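Local coordinates for protein tudor (Drosophila melanogaster, PDB 4Q5W) that is required for primordial germ-cell formation and may act in piRNA-guided repression of transposons, its ninth extended Tudor domain probably recognising symmetrically dimethylated arginine of Aubergine, at residues D50-V55 against I80-G85. Numbering follows the deposited sequence.
Sequences DDMCVV and ILIDYG
Strand 52-55 and the strand that runs into 80-81 do not pair through their backbones: strand 63-71 lies between them in the sheet, and the CA atoms of Val55 and Leu81 are 8.2 Å apart. Two separate apolar touches bridge that gap. In one, CG2 of Val55 meets CD2 of Leu81 at 3.7 Å. Val55 sets out from its backbone toward the 80-85 segment, and its beta-branch offers a methyl from a short side chain; the longer Leu81 spans the distance left by the intervening strand. The antiparallel sheet of 52-56, 63-71, 77-81 and 87-90 is part of the Tudor domain, a member of the SH3-like clan, and the contact joins its first strand to the third and to the turn that follows. There the chain turns tightly: the carbonyl O of Leu81 accepts from both Tyr84 N and Gly85 N (2.8 Å each), and Gly85 takes backbone angles (phi 112°) that would press a CB against the preceding carbonyl. In the second touch, CE of Met52 reaches CD1 of Ile82, the terminal methyl of its longer branch, at 3.8 Å, the two side chains crossing at about a right angle. Bends at chi2 and chi3 (-59° and -52°) curl the flexible thioether over so that the methyl of exposed Met52 helps cover buried Ile82. Asp83, next along, forms a salt bridge with Arg65 of the intervening strand.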
ATOM      1  N   ASP A  50       8.550   5.426 -14.979  1.00 20.30           N
ATOM      2  CA  ASP A  50       9.600   4.966 -14.054  1.00 22.06           C
ATOM      3  C   ASP A  50      10.509   6.045 -13.453  1.00 19.22           C
ATOM      4  O   ASP A  50      11.346   5.736 -12.605  1.00 19.16           O
ATOM      5  CB  ASP A  50      10.419   3.798 -14.630  1.00 23.76           C
ATOM      6  CG  ASP A  50       9.576   2.553 -14.843  1.00 29.74           C
ATOM      7  OD1 ASP A  50       8.592   2.364 -14.099  1.00 35.82           O
ATOM      8  OD2 ASP A  50       9.892   1.767 -15.756  1.00 38.07           O
ATOM      9  N   ASP A  51      10.354   7.305 -13.862  1.00 23.71           N
ATOM     10  CA  ASP A  51      11.135   8.361 -13.217  1.00 17.62           C
ATOM     11  C   ASP A  51      10.751   8.483 -11.747  1.00 13.68           C
ATOM     12  O   ASP A  51       9.580   8.342 -11.384  1.00 14.99           O
ATOM     13  CB  ASP A  51      10.980   9.724 -13.918  1.00 16.13           C
ATOM     14  CG  ASP A  51      11.804   9.826 -15.190  1.00 22.96           C
ATOM     15  OD1 ASP A  51      12.597   8.896 -15.469  1.00 23.60           O
ATOM     16  OD2 ASP A  51      11.663  10.842 -15.915  1.00 22.39           O
ATOM     17  N   MET A  52      11.749   8.740 -10.908  1.00 15.74           N
ATOM     18  CA  MET A  52      11.533   8.960  -9.489  1.00 14.89           C
ATOM     19  C   MET A  52      11.423  10.454  -9.234  1.00 17.77           C
ATOM     20  O   MET A  52      12.161  11.243  -9.817  1.00 22.25           O
ATOM     21  CB  MET A  52      12.693   8.387  -8.677  1.00 17.65           C
ATOM     22  CG  MET A  52      13.091   6.982  -9.085  1.00 24.33           C
ATOM     23  SD  MET A  52      11.737   5.817  -8.909  1.00 28.55           S
ATOM     24  CE  MET A  52      11.248   6.132  -7.245  1.00 13.29           C
ATOM     25  N   CYS A  53      10.495  10.834  -8.363  1.00 14.34           N
ATOM     26  CA  CYS A  53      10.221  12.239  -8.091  1.00 12.61           C
ATOM     27  C   CYS A  53       9.439  12.366  -6.781  1.00 16.82           C
ATOM     28  O   CYS A  53       9.373  11.418  -6.005  1.00 17.06           O
ATOM     29  CB  CYS A  53       9.437  12.856  -9.247  1.00 12.49           C
ATOM     30  SG  CYS A  53       7.950  11.941  -9.710  1.00 21.01           S
ATOM     31  N   VAL A  54       8.876  13.544  -6.530  1.00 13.88           N
ATOM     32  CA  VAL A  54       8.044  13.774  -5.351  1.00 11.13           C
ATOM     33  C   VAL A  54       6.742  14.422  -5.795  1.00 14.01           C
ATOM     34  O   VAL A  54       6.749  15.255  -6.703  1.00 14.80           O
ATOM     35  CB  VAL A  54       8.749  14.707  -4.332  1.00 11.20           C
ATOM     36  CG1 VAL A  54       7.806  15.091  -3.195  1.00 13.05           C
ATOM     37  CG2 VAL A  54       9.985  14.029  -3.763  1.00 15.36           C
ATOM     38  N   VAL A  55       5.620  14.044  -5.188  1.00 12.59           N
ATOM     39  CA  VAL A  55       4.361  14.714  -5.500  1.00 16.02           C
ATOM     40  C   VAL A  55       3.633  15.142  -4.236  1.00 18.12           C
ATOM     41  O   VAL A  55       3.905  14.621  -3.153  1.00 16.18           O
ATOM     42  CB  VAL A  55       3.417  13.812  -6.328  1.00 17.44           C
ATOM     43  CG1 VAL A  55       4.097  13.358  -7.613  1.00 16.69           C
ATOM     44  CG2 VAL A  55       2.966  12.605  -5.501  1.00 18.06           C
ATOM     45  N   ILE A  80       2.788   6.212  -8.466  1.00 12.68           N
ATOM     46  CA  ILE A  80       2.697   5.416  -7.245  1.00 13.78           C
ATOM     47  C   ILE A  80       3.436   6.142  -6.121  1.00 14.87           C
ATOM     48  O   ILE A  80       4.531   6.675  -6.326  1.00 14.08           O
ATOM     49  CB  ILE A  80       3.246   3.968  -7.429  1.00 14.42           C
ATOM     50  CG1 ILE A  80       3.217   3.207  -6.094  1.00 17.51           C
ATOM     51  CG2 ILE A  80       4.652   3.967  -7.994  1.00 13.84           C
ATOM     52  CD1 ILE A  80       3.595   1.718  -6.221  1.00 19.57           C
ATOM     53  N   LEU A  81       2.826   6.194  -4.940  1.00 12.53           N
ATOM     54  CA  LEU A  81       3.520   6.708  -3.763  1.00 11.92           C
ATOM     55  C   LEU A  81       4.321   5.545  -3.208  1.00 12.12           C
ATOM     56  O   LEU A  81       3.788   4.702  -2.466  1.00 14.72           O
ATOM     57  CB  LEU A  81       2.531   7.240  -2.725  1.00 11.95           C
ATOM     58  CG  LEU A  81       1.458   8.209  -3.259  1.00 13.30           C
ATOM     59  CD1 LEU A  81       0.613   8.763  -2.121  1.00 16.19           C
ATOM     60  CD2 LEU A  81       2.082   9.343  -4.072  1.00 12.47           C
ATOM     61  N   ILE A  82       5.593   5.493  -3.593  1.00 11.41           N
ATOM     62  CA  ILE A  82       6.405   4.288  -3.439  1.00 14.01           C
ATOM     63  C   ILE A  82       6.546   3.774  -2.014  1.00 12.21           C
ATOM     64  O   ILE A  82       6.717   2.571  -1.802  1.00 13.79           O
ATOM     65  CB  ILE A  82       7.803   4.444  -4.058  1.00 12.72           C
ATOM     66  CG1 ILE A  82       8.586   5.568  -3.366  1.00 13.05           C
ATOM     67  CG2 ILE A  82       7.684   4.683  -5.555  1.00 14.32           C
ATOM     68  CD1 ILE A  82      10.073   5.536  -3.676  1.00 11.56           C
ATOM     69  N   ASP A  83       6.472   4.669  -1.038  1.00 12.79           N
ATOM     70  CA  ASP A  83       6.634   4.251   0.342  1.00 13.31           C
ATOM     71  C   ASP A  83       5.373   3.607   0.887  1.00 10.46           C
ATOM     72  O   ASP A  83       5.420   2.966   1.931  1.00 14.27           O
ATOM     73  CB  ASP A  83       7.100   5.419   1.218  1.00 11.19           C
ATOM     74  CG  ASP A  83       8.527   5.838   0.898  1.00 13.76           C
ATOM     75  OD1 ASP A  83       9.356   4.934   0.635  1.00 11.43           O
ATOM     76  OD2 ASP A  83       8.814   7.055   0.898  1.00 12.29           O
ATOM     77  N   TYR A  84       4.265   3.743   0.158  1.00  9.30           N
ATOM     78  CA  TYR A  84       2.956   3.292   0.653  1.00 13.62           C
ATOM     79  C   TYR A  84       2.264   2.294  -0.266  1.00 16.08           C
ATOM     80  O   TYR A  84       1.634   1.327   0.204  1.00 14.35           O
ATOM     81  CB  TYR A  84       2.036   4.490   0.915  1.00 12.46           C
ATOM     82  CG  TYR A  84       2.558   5.396   2.000  1.00 14.77           C
ATOM     83  CD1 TYR A  84       3.530   6.359   1.729  1.00 11.68           C
ATOM     84  CD2 TYR A  84       2.117   5.268   3.306  1.00 15.91           C
ATOM     85  CE1 TYR A  84       4.018   7.177   2.730  1.00  9.64           C
ATOM     86  CE2 TYR A  84       2.602   6.080   4.300  1.00 12.70           C
ATOM     87  CZ  TYR A  84       3.555   7.037   4.001  1.00 14.29           C
ATOM     88  OH  TYR A  84       4.037   7.851   5.003  1.00 16.97           O
ATOM     89  N   GLY A  85       2.350   2.532  -1.570  1.00 11.25           N
ATOM     90  CA  GLY A  85       1.800   1.596  -2.537  1.00 10.12           C
ATOM     91  C   GLY A  85       0.589   2.069  -3.322  1.00 12.65           C
ATOM     92  O   GLY A  85       0.332   1.563  -4.414  1.00 13.64           O
TER